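Long-range contacts in BH1408 protein (Bacillus halodurans, PDB 4E0A), which probably acts as an N-acetyltransferase, passing an acetyl group to an amine, as members of the GNAT family do: residues 6-11 with 44-49; 13-18 with 38-43; 84-89 with 122-127; 70-75 with 111-116. The protein carries 1 engineered substitution. One frame throughout, in Å; residues are numbered along the deposited sequence. Where two conformers were deposited one is given.

Interaction 1 of 4, residues 6-11 with 44-49. Engineered in segment 44-49: Arg-44 (natural residue Phe).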
# COMPACT_ATOMS: atom_id res chain seq x y z
N ALA A 6 -22.58 6.24 12.89
CA ALA A 6 -22.16 7.27 13.82
C ALA A 6 -22.94 8.56 13.60
O ALA A 6 -23.54 8.79 12.54
CB ALA A 6 -20.66 7.54 13.67
N THR A 7 -22.95 9.40 14.62
CA THR A 7 -23.35 10.79 14.43
C THR A 7 -22.19 11.67 14.84
O THR A 7 -21.21 11.19 15.43
CB THR A 7 -24.60 11.16 15.24
OG1 THR A 7 -24.22 11.49 16.58
CG2 THR A 7 -25.60 10.01 15.27
N VAL A 8 -22.29 12.96 14.54
CA VAL A 8 -21.24 13.91 14.90
C VAL A 8 -20.96 13.88 16.40
O VAL A 8 -19.81 13.95 16.82
CB VAL A 8 -21.59 15.33 14.39
CG1 VAL A 8 -20.79 16.39 15.15
CG2 VAL A 8 -21.34 15.42 12.89
N GLN A 9 -22.00 13.71 17.19
CA GLN A 9 -21.90 13.64 18.65
C GLN A 9 -21.03 12.47 19.16
O GLN A 9 -20.65 12.43 20.33
CB GLN A 9 -23.32 13.55 19.24
CG GLN A 9 -23.43 13.68 20.75
CD GLN A 9 -24.86 13.51 21.24
OE1 GLN A 9 -25.78 13.31 20.44
NE2 GLN A 9 -25.06 13.59 22.55
N ASP A 10 -20.72 11.52 18.28
CA ASP A 10 -19.89 10.38 18.65
C ASP A 10 -18.39 10.70 18.65
O ASP A 10 -17.59 9.87 19.05
CB ASP A 10 -20.15 9.18 17.71
CG ASP A 10 -21.54 8.60 17.88
OD1 ASP A 10 -22.05 8.64 19.02
OD2 ASP A 10 -22.11 8.10 16.89
N TYR A 11 -18.04 11.91 18.22
CA TYR A 11 -16.63 12.25 17.99
C TYR A 11 -15.70 11.93 19.16
O TYR A 11 -14.68 11.26 18.99
CB TYR A 11 -16.44 13.71 17.54
CG TYR A 11 -14.99 14.10 17.65
CD1 TYR A 11 -14.05 13.59 16.76
CD2 TYR A 11 -14.53 14.92 18.69
CE1 TYR A 11 -12.70 13.90 16.88
CE2 TYR A 11 -13.18 15.23 18.82
CZ TYR A 11 -12.27 14.72 17.91
OH TYR A 11 -10.94 15.02 18.02
N ARG A 44 -12.52 16.15 10.08
CA ARG A 44 -12.34 15.01 9.18
C ARG A 44 -13.22 13.83 9.59
O ARG A 44 -13.67 13.05 8.75
CB ARG A 44 -10.87 14.64 9.08
CG ARG A 44 -10.03 15.79 8.52
CD ARG A 44 -8.69 15.33 7.96
NE ARG A 44 -7.99 16.43 7.30
CZ ARG A 44 -8.18 16.79 6.04
NH1 ARG A 44 -9.06 16.14 5.29
NH2 ARG A 44 -7.50 17.80 5.52
N PHE A 45 -13.46 13.70 10.89
CA PHE A 45 -14.43 12.73 11.37
C PHE A 45 -15.80 13.09 10.79
O PHE A 45 -16.48 12.25 10.20
CB PHE A 45 -14.49 12.73 12.89
CG PHE A 45 -15.57 11.85 13.44
CD1 PHE A 45 -15.47 10.47 13.36
CD2 PHE A 45 -16.70 12.40 14.04
CE1 PHE A 45 -16.48 9.65 13.87
CE2 PHE A 45 -17.71 11.59 14.55
CZ PHE A 45 -17.59 10.21 14.46
N GLN A 46 -16.20 14.35 10.95
CA GLN A 46 -17.50 14.79 10.45
C GLN A 46 -17.64 14.52 8.95
O GLN A 46 -18.68 14.05 8.49
CB GLN A 46 -17.76 16.26 10.78
CG GLN A 46 -19.07 16.79 10.21
CD GLN A 46 -19.23 18.29 10.38
OE1 GLN A 46 -18.34 18.98 10.88
NE2 GLN A 46 -20.39 18.81 9.97
N ALA A 47 -16.59 14.80 8.19
CA ALA A 47 -16.63 14.52 6.75
C ALA A 47 -16.83 13.04 6.45
O ALA A 47 -17.46 12.69 5.46
CB ALA A 47 -15.36 15.03 6.07
N ALA A 48 -16.28 12.16 7.29
CA ALA A 48 -16.38 10.73 7.03
C ALA A 48 -17.80 10.29 7.32
O ALA A 48 -18.37 9.49 6.58
CB ALA A 48 -15.39 9.93 7.87
N VAL A 49 -18.36 10.83 8.40
CA VAL A 49 -19.72 10.53 8.79
C VAL A 49 -20.74 10.92 7.70
O VAL A 49 -21.67 10.16 7.40
CB VAL A 49 -20.07 11.24 10.13
CG1 VAL A 49 -21.58 11.15 10.43
CG2 VAL A 49 -19.23 10.66 11.29

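Interaction 2 of 4, residues 13-18 with 38-43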
# COMPACT_ATOMS: atom_id res chain seq x y z
N GLU A 13 -15.78 10.03 21.85
CA GLU A 13 -15.57 8.62 22.08
C GLU A 13 -14.81 7.94 20.95
O GLU A 13 -13.91 7.14 21.20
CB GLU A 13 -16.90 7.91 22.25
CG GLU A 13 -17.54 8.24 23.54
CD GLU A 13 -17.97 7.00 24.23
OE1 GLU A 13 -17.09 6.25 24.71
OE2 GLU A 13 -19.19 6.77 24.25
N VAL A 14 -15.20 8.22 19.72
CA VAL A 14 -14.49 7.65 18.59
C VAL A 14 -13.02 8.10 18.57
O VAL A 14 -12.13 7.30 18.31
CB VAL A 14 -15.19 7.98 17.27
CG1 VAL A 14 -14.30 7.58 16.06
CG2 VAL A 14 -16.55 7.28 17.22
N ALA A 15 -12.78 9.37 18.89
CA ALA A 15 -11.42 9.89 18.95
C ALA A 15 -10.55 9.17 19.99
O ALA A 15 -9.38 8.86 19.74
CB ALA A 15 -11.41 11.42 19.19
N ARG A 16 -11.14 8.90 21.14
CA ARG A 16 -10.44 8.22 22.22
C ARG A 16 -9.98 6.83 21.78
O ARG A 16 -8.83 6.43 22.01
CB ARG A 16 -11.35 8.11 23.45
CG ARG A 16 -10.73 7.35 24.62
CD ARG A 16 -11.66 7.28 25.82
NE ARG A 16 -12.87 6.50 25.56
CZ ARG A 16 -12.96 5.18 25.74
NH1 ARG A 16 -11.90 4.51 26.18
NH2 ARG A 16 -14.09 4.54 25.50
N LEU A 17 -10.87 6.11 21.12
CA LEU A 17 -10.53 4.81 20.55
C LEU A 17 -9.44 4.92 19.49
O LEU A 17 -8.52 4.10 19.46
CB LEU A 17 -11.76 4.13 19.95
CG LEU A 17 -12.62 3.26 20.87
CD1 LEU A 17 -12.79 3.83 22.27
CD2 LEU A 17 -13.98 3.06 20.22
N HIS A 18 -9.54 5.92 18.62
CA HIS A 18 -8.53 6.09 17.58
C HIS A 18 -7.16 6.31 18.21
O HIS A 18 -6.15 5.79 17.72
CB HIS A 18 -8.88 7.25 16.65
CG HIS A 18 -7.90 7.42 15.53
ND1 HIS A 18 -6.80 8.24 15.61
CD2 HIS A 18 -7.86 6.87 14.29
CE1 HIS A 18 -6.12 8.19 14.48
NE2 HIS A 18 -6.74 7.37 13.66
N PRO A 38 -5.45 16.09 19.47
CA PRO A 38 -5.96 14.72 19.34
C PRO A 38 -5.25 14.00 18.22
O PRO A 38 -4.42 14.62 17.58
CB PRO A 38 -7.44 14.93 18.98
CG PRO A 38 -7.47 16.21 18.26
CD PRO A 38 -6.33 17.07 18.81
N THR A 39 -5.58 12.73 17.99
CA THR A 39 -5.00 11.96 16.89
C THR A 39 -6.00 11.88 15.76
O THR A 39 -5.66 11.53 14.65
CB THR A 39 -4.65 10.52 17.32
OG1 THR A 39 -5.86 9.81 17.67
CG2 THR A 39 -3.69 10.53 18.51
N LEU A 40 -7.25 12.22 16.06
CA LEU A 40 -8.32 12.24 15.07
C LEU A 40 -8.89 13.66 14.95
O LEU A 40 -9.37 14.24 15.93
CB LEU A 40 -9.45 11.26 15.43
CG LEU A 40 -10.67 11.26 14.50
CD1 LEU A 40 -10.29 10.85 13.08
CD2 LEU A 40 -11.78 10.34 15.04
N ASN A 41 -8.82 14.21 13.75
CA ASN A 41 -9.33 15.56 13.52
C ASN A 41 -10.86 15.52 13.52
O ASN A 41 -11.46 14.68 12.83
CB ASN A 41 -8.77 16.09 12.20
CG ASN A 41 -9.26 17.48 11.87
OD1 ASN A 41 -10.45 17.71 11.70
ND2 ASN A 41 -8.33 18.43 11.73
N PRO A 42 -11.50 16.41 14.29
CA PRO A 42 -12.97 16.45 14.39
C PRO A 42 -13.67 16.78 13.06
O PRO A 42 -14.69 16.17 12.76
CB PRO A 42 -13.23 17.54 15.44
CG PRO A 42 -11.99 18.35 15.48
CD PRO A 42 -10.87 17.40 15.18
N SER A 43 -13.15 17.74 12.29
CA SER A 43 -13.74 18.05 10.99
C SER A 43 -13.63 16.87 10.02
O SER A 43 -14.54 16.62 9.23
CB SER A 43 -13.12 19.32 10.39
OG SER A 43 -13.57 20.46 11.09

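Interaction 3 of 4, residues 84-89 with 122-127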
# COMPACT_ATOMS: atom_id res chain seq x y z
N GLN A 84 -7.71 -3.92 -14.46
CA GLN A 84 -9.16 -4.11 -14.46
C GLN A 84 -9.80 -2.97 -13.68
O GLN A 84 -9.19 -2.44 -12.74
CB GLN A 84 -9.56 -5.45 -13.83
CG GLN A 84 -8.87 -6.67 -14.42
CD GLN A 84 -9.37 -7.05 -15.81
OE1 GLN A 84 -10.14 -6.32 -16.44
NE2 GLN A 84 -8.93 -8.20 -16.30
N GLN A 85 -10.99 -2.57 -14.11
CA GLN A 85 -11.83 -1.66 -13.35
C GLN A 85 -12.16 -2.33 -12.02
O GLN A 85 -12.48 -3.52 -11.97
CB GLN A 85 -13.11 -1.38 -14.13
CG GLN A 85 -14.12 -0.51 -13.39
CD GLN A 85 -15.31 -0.15 -14.27
OE1 GLN A 85 -15.20 -0.12 -15.49
NE2 GLN A 85 -16.45 0.13 -13.65
N ARG A 86 -12.11 -1.58 -10.93
CA ARG A 86 -12.27 -2.21 -9.63
C ARG A 86 -13.13 -1.40 -8.67
O ARG A 86 -12.97 -0.19 -8.52
CB ARG A 86 -10.89 -2.46 -9.03
CG ARG A 86 -10.87 -3.54 -8.00
CD ARG A 86 -9.48 -4.12 -7.91
NE ARG A 86 -9.29 -4.76 -6.61
CZ ARG A 86 -9.72 -5.98 -6.33
NH1 ARG A 86 -10.35 -6.68 -7.26
NH2 ARG A 86 -9.51 -6.49 -5.12
N LYS A 87 -14.03 -2.10 -7.99
CA LYS A 87 -14.88 -1.50 -6.97
C LYS A 87 -14.64 -2.23 -5.65
O LYS A 87 -14.79 -3.45 -5.56
CB LYS A 87 -16.36 -1.59 -7.39
CG LYS A 87 -17.32 -0.80 -6.51
CD LYS A 87 -18.76 -0.90 -7.02
CE LYS A 87 -19.67 0.04 -6.23
NZ LYS A 87 -21.09 -0.05 -6.68
N THR A 88 -14.23 -1.49 -4.62
CA THR A 88 -13.97 -2.12 -3.34
C THR A 88 -14.55 -1.32 -2.18
O THR A 88 -14.92 -0.14 -2.33
CB THR A 88 -12.45 -2.28 -3.05
OG1 THR A 88 -11.80 -1.01 -3.18
CG2 THR A 88 -11.81 -3.30 -4.00
N VAL A 89 -14.60 -1.96 -1.02
CA VAL A 89 -14.77 -1.23 0.23
C VAL A 89 -13.40 -1.17 0.88
O VAL A 89 -12.76 -2.21 1.07
CB VAL A 89 -15.74 -1.95 1.18
CG1 VAL A 89 -15.69 -1.29 2.56
CG2 VAL A 89 -17.14 -1.92 0.63
N VAL A 122 -19.54 -4.82 -4.40
CA VAL A 122 -18.12 -4.59 -4.56
C VAL A 122 -17.38 -5.89 -4.85
O VAL A 122 -17.87 -6.98 -4.54
CB VAL A 122 -17.51 -3.94 -3.32
CG1 VAL A 122 -18.37 -2.74 -2.92
CG2 VAL A 122 -17.43 -4.96 -2.18
N ASP A 123 -16.21 -5.75 -5.44
CA ASP A 123 -15.36 -6.89 -5.76
C ASP A 123 -14.71 -7.44 -4.51
O ASP A 123 -14.44 -8.64 -4.42
CB ASP A 123 -14.27 -6.46 -6.75
CG ASP A 123 -14.83 -5.97 -8.07
OD1 ASP A 123 -15.47 -6.78 -8.77
OD2 ASP A 123 -14.60 -4.80 -8.42
N ALA A 124 -14.43 -6.57 -3.54
CA ALA A 124 -13.63 -7.03 -2.41
C ALA A 124 -13.63 -6.01 -1.28
O ALA A 124 -13.94 -4.83 -1.50
CB ALA A 124 -12.19 -7.30 -2.87
N ILE A 125 -13.30 -6.47 -0.09
CA ILE A 125 -12.99 -5.57 1.02
C ILE A 125 -11.48 -5.53 1.11
O ILE A 125 -10.83 -6.57 1.01
CB ILE A 125 -13.56 -6.08 2.34
CG1 ILE A 125 -15.09 -6.15 2.25
CG2 ILE A 125 -13.12 -5.19 3.50
CD1 ILE A 125 -15.73 -6.81 3.43
N GLU A 126 -10.92 -4.33 1.29
CA GLU A 126 -9.48 -4.18 1.43
C GLU A 126 -9.14 -3.29 2.64
O GLU A 126 -9.98 -2.52 3.09
CB GLU A 126 -8.87 -3.57 0.16
CG GLU A 126 -9.11 -4.40 -1.10
CD GLU A 126 -8.41 -3.80 -2.31
OE1 GLU A 126 -8.12 -2.58 -2.29
OE2 GLU A 126 -8.13 -4.55 -3.27
N LEU A 127 -7.93 -3.43 3.16
CA LEU A 127 -7.42 -2.56 4.22
C LEU A 127 -5.91 -2.67 4.25
O LEU A 127 -5.35 -3.58 3.63
CB LEU A 127 -8.00 -2.96 5.59
CG LEU A 127 -7.72 -4.36 6.12
CD1 LEU A 127 -6.33 -4.51 6.79
CD2 LEU A 127 -8.82 -4.74 7.10
O HOH W 1 -9.50 -0.40 -1.93

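Interaction 4 of 4, residues 70-75 with 111-116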
# COMPACT_ATOMS: atom_id res chain seq x y z
N SER A 70 -15.74 1.84 13.08
CA SER A 70 -15.02 1.61 11.84
C SER A 70 -15.34 2.72 10.86
O SER A 70 -16.44 3.29 10.88
CB SER A 70 -15.39 0.25 11.24
OG SER A 70 -14.61 -0.01 10.08
N VAL A 71 -14.35 3.07 10.03
CA VAL A 71 -14.57 3.99 8.93
C VAL A 71 -14.27 3.26 7.63
O VAL A 71 -13.22 2.65 7.50
CB VAL A 71 -13.63 5.20 9.01
CG1 VAL A 71 -13.88 6.14 7.82
CG2 VAL A 71 -13.83 5.94 10.34
N ILE A 72 -15.20 3.31 6.68
CA ILE A 72 -15.03 2.59 5.42
C ILE A 72 -15.33 3.54 4.28
O ILE A 72 -16.00 4.56 4.47
CB ILE A 72 -15.93 1.33 5.33
CG1 ILE A 72 -17.40 1.73 5.20
CG2 ILE A 72 -15.73 0.41 6.55
CD1 ILE A 72 -18.35 0.56 5.32
N HIS A 73 -14.80 3.22 3.10
CA HIS A 73 -14.93 4.07 1.93
C HIS A 73 -15.25 3.22 0.73
O HIS A 73 -14.67 2.15 0.55
CB HIS A 73 -13.62 4.81 1.67
CG HIS A 73 -13.10 5.57 2.86
ND1 HIS A 73 -13.30 6.93 3.01
CD2 HIS A 73 -12.40 5.16 3.94
CE1 HIS A 73 -12.73 7.32 4.14
NE2 HIS A 73 -12.18 6.27 4.72
N LEU A 74 -16.16 3.70 -0.11
CA LEU A 74 -16.44 3.03 -1.38
C LEU A 74 -15.45 3.57 -2.41
O LEU A 74 -15.44 4.77 -2.71
CB LEU A 74 -17.88 3.33 -1.82
CG LEU A 74 -18.48 2.36 -2.83
CD1 LEU A 74 -18.49 0.95 -2.25
CD2 LEU A 74 -19.89 2.81 -3.21
N VAL A 75 -14.61 2.69 -2.95
CA VAL A 75 -13.53 3.10 -3.85
C VAL A 75 -13.74 2.47 -5.22
O VAL A 75 -14.00 1.28 -5.33
CB VAL A 75 -12.14 2.67 -3.28
CG1 VAL A 75 -11.02 3.01 -4.26
CG2 VAL A 75 -11.89 3.31 -1.91
N GLU A 111 -18.71 -7.99 10.12
CA GLU A 111 -19.89 -8.53 9.45
C GLU A 111 -20.76 -7.43 8.85
O GLU A 111 -21.27 -7.57 7.74
CB GLU A 111 -20.67 -9.43 10.40
CG GLU A 111 -20.01 -10.78 10.56
CD GLU A 111 -20.47 -11.53 11.78
OE1 GLU A 111 -21.14 -10.93 12.64
OE2 GLU A 111 -20.15 -12.74 11.89
N ALA A 112 -20.91 -6.32 9.58
CA ALA A 112 -21.65 -5.17 9.06
C ALA A 112 -20.98 -4.62 7.80
O ALA A 112 -21.65 -4.24 6.84
CB ALA A 112 -21.73 -4.09 10.13
N ILE A 113 -19.65 -4.60 7.80
CA ILE A 113 -18.92 -4.10 6.64
C ILE A 113 -19.12 -5.01 5.43
O ILE A 113 -19.32 -4.54 4.32
CB ILE A 113 -17.43 -3.88 6.96
CG1 ILE A 113 -17.29 -2.83 8.07
CG2 ILE A 113 -16.64 -3.45 5.73
CD1 ILE A 113 -15.89 -2.66 8.58
N ILE A 114 -19.10 -6.32 5.66
CA ILE A 114 -19.39 -7.28 4.59
C ILE A 114 -20.76 -7.00 3.98
O ILE A 114 -20.90 -6.94 2.75
CB ILE A 114 -19.32 -8.74 5.07
CG1 ILE A 114 -17.89 -9.12 5.44
CG2 ILE A 114 -19.86 -9.69 3.99
CD1 ILE A 114 -17.77 -10.44 6.20
N SER A 115 -21.77 -6.82 4.83
CA SER A 115 -23.12 -6.55 4.35
C SER A 115 -23.15 -5.30 3.49
O SER A 115 -23.86 -5.25 2.48
CB SER A 115 -24.10 -6.40 5.52
OG SER A 115 -24.34 -7.65 6.13
N TYR A 116 -22.38 -4.30 3.88
CA TYR A 116 -22.25 -3.08 3.11
C TYR A 116 -21.63 -3.38 1.75
O TYR A 116 -22.13 -2.92 0.72
CB TYR A 116 -21.39 -2.06 3.87
CG TYR A 116 -21.19 -0.75 3.14
CD1 TYR A 116 -20.07 -0.53 2.36
CD2 TYR A 116 -22.13 0.27 3.24
CE1 TYR A 116 -19.89 0.66 1.68
CE2 TYR A 116 -21.96 1.47 2.57
CZ TYR A 116 -20.83 1.66 1.79
OH TYR A 116 -20.66 2.85 1.12

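Interaction 1 of 4, residues 6-11 with 44-49
Phe-45 pushes its ring from helix 42-50 into the turn formed by residues 6-11, and the rest of the contact is arranged round that ring. Its CB is directed toward the turn, and CG sits anti to the backbone N (chi1 174°). The rim of the ring meets two carbonyl oxygens close to the ring plane: Thr-7 O lies 3.6 Å from Phe-45 CE2, and Val-8 O a little farther from the same carbon. Tyr-11 CB packs against Phe-45 CD2 at 3.7 Å. The two aromatic rings cross obliquely, planes 54° apart, with Phe-45 CD2 at the edge of the tyrosine ring. Tyr-11 OH is held by Leu-40 O.

One face of the Phe-45 ring carries Val-49 CG2 from the next turn of its own helix, offset toward the rim. The same methyl group touches Ala-6 CB, which also reaches Phe-45 CZ at 4.1 Å. Farther out, Val-8 CG2 rests on Gln-46 CG at 3.8 Å.

Across this turn, Thr-7 N donates to Asp-10 OD2 (2.7 Å) from above the carboxylate plane, and the same oxygen pairs with Arg-4. In this GNAT-family domain, the contact packs helix 42-50 against the short 3-10 turn that leads from strand 2-5 into helix 11-28.

Interaction 2 of 4, residues 13-18 with 38-43
Ala-15 and Leu-40 bring the two backbones closest, their CA atoms 5.5 Å apart. Residues 13-18 are a regular piece of helix 11-28, while 38-41 form an irregular connection, entered through a cis peptide bond before Pro-38, that turns into helix 42-50. Asn-41 is the N-cap of that helix, its OD1 accepting a weak capping bond from Ser-43 N.

Among the side chains, His-18 and Thr-39 make the polar half of the contact. His-18 ND1 and Thr-39 OG1 are 2.8 Å apart in a nearly straight hydrogen bond, at 170°, in which either atom could be the donor. The hydroxyl sits at the edge of the imidazole, near its plane, and Thr-39 CB lies in that plane behind it. His-18 CB points toward the connection and CG is anti to the backbone N (chi1 -177°); CE1 of the His-18 ring comes within 3.4 Å of Thr-39 O. Thr-39 OG1 is also bonded to Thr-19 OG1, giving this buried hydroxyl a second partner on the same helix.

Leu-40 supplies the apolar half. Its CD2 meets Val-14 CG1 at 3.9 Å and Ala-15 CA at 4.0 Å, while its CB packs against Ala-15 CB and approaches the His-18 ring obliquely. The leucine and histidine side chains cross at about a right angle.

Phe-45 of helix 42-50 packs on both Val-14 and Leu-40, and Tyr-69 of strand 65-77 touches Val-14 and His-18, placing helix 11-28 between the connection and the sheet.

Interaction 3 of 4, residues 84-89 with 122-127
Lys-87 and Asp-123 meet just ahead of the parallel pairing of strands 86-96 and 124-130, whose firm bridge is Val-89 with Ile-125; the two strands belong to a beta-alpha-beta unit joined through helix 105-119. Backbone bonds come first: Asp-123 N donates to Lys-87 O (2.7 Å), Val-89 N to Ala-124 O and Glu-126 N to Val-89 O (2.8 Å). The short strand segments diverge by 63°, and the buried Ala-124 N has no partner. Asp-123 adds a side-chain bond where regular pairing gives out, its OD2 accepting from Lys-87 N at 2.8 Å.

Charge pairing is carried by Arg-86 and Glu-126, which meet tip to tip. Arg-86 NH2 points at Glu-126 OE2, 3.0 Å away and in the guanidinium plane, but on the anti side of the carboxylate and 32° out of its plane; Gln-148 NE2 also bonds to OE2. An alanine in place of Glu-126 would probably leave the Arg-86 guanidinium without its charged mate and freer to swing.

Apolar packing puts Val-89 CG2 against Val-122 CG1 at 3.8 Å, with Ile-113 and Tyr-116 of helix 105-119 also touching Val-89. Residues 124-127 pair antiparallel with a strand of the second subunit, continuing the sheet across the interface.

One water bridges the strands, lying 2.7 Å from Thr-88 OG1 and donating to Glu-126 OE1 at 2.6 Å.

Interaction 4 of 4, residues 70-75 with 111-116
Tyr-116 lays one face of its ring against Ile-72. The CD1 methyl of Ile-72 stands 3.9 Å from the ring centroid and 23° off the normal, a CH-pi contact displaced toward the rim, with Tyr-116 CD1 the nearest ring atom at 3.6 Å. Leu-74 CD1 approaches the same ring obliquely, at CE1, and Leu-74 CB lies 4.1 Å from Tyr-116 OH. The ring of His-120, four residues farther along and just past the helix, also meets the Tyr-116 ring, their planes about 30° apart. Tyr-116 CB points toward the strand, with CG anti to the backbone N.

The contact is a helix-on-sheet packing of the GNAT fold: helix 105-119 packs over strand 65-77, and the two short segments run nearly in the same direction, 17° apart, with their axes 10.5 Å from each other. Thr-55 of strand 54-62 also touches Tyr-116. An alanine at Tyr-116 would probably open a gap beneath the helix and leave the Ile-72 CD1 methyl without the ring it rests on.

One helical turn earlier, Ile-113 fills the neighbouring position. Its side chain and that of Ile-72 slide past each other in opposite directions, Ile-72 CG2 touching Ile-113 CD1 at 3.7 Å. The same CD1 presses against Ser-70 OG at 3.3 Å, an apolar neighbour for a buried hydroxyl whose hydrogen bond is made to Asp-93 O.

Interactions 1 and 2 adjoin, with helix 42-50 common to both, and interaction 2 is nested within the chain loop that interaction 1 closes. Interaction 1 is partly buried, one aromatic ring set against a turn with no hydrogen bond across it; interaction 2 is more buried and adds a polar pair to its apolar packing. Ala-48 on Val-71 joins interactions 1 and 4. Interactions 3 and 4 share the central sheet, where Thr-88 N pairs with Val-75 O, and Ile-125 packs on Ile-114. Interaction 4 is buried and almost wholly apolar; interaction 3, partly buried at the subunit interface, depends on backbone bonds and a salt bridge. Interactions 2 and 3 lie on opposite sides of the chain's centre.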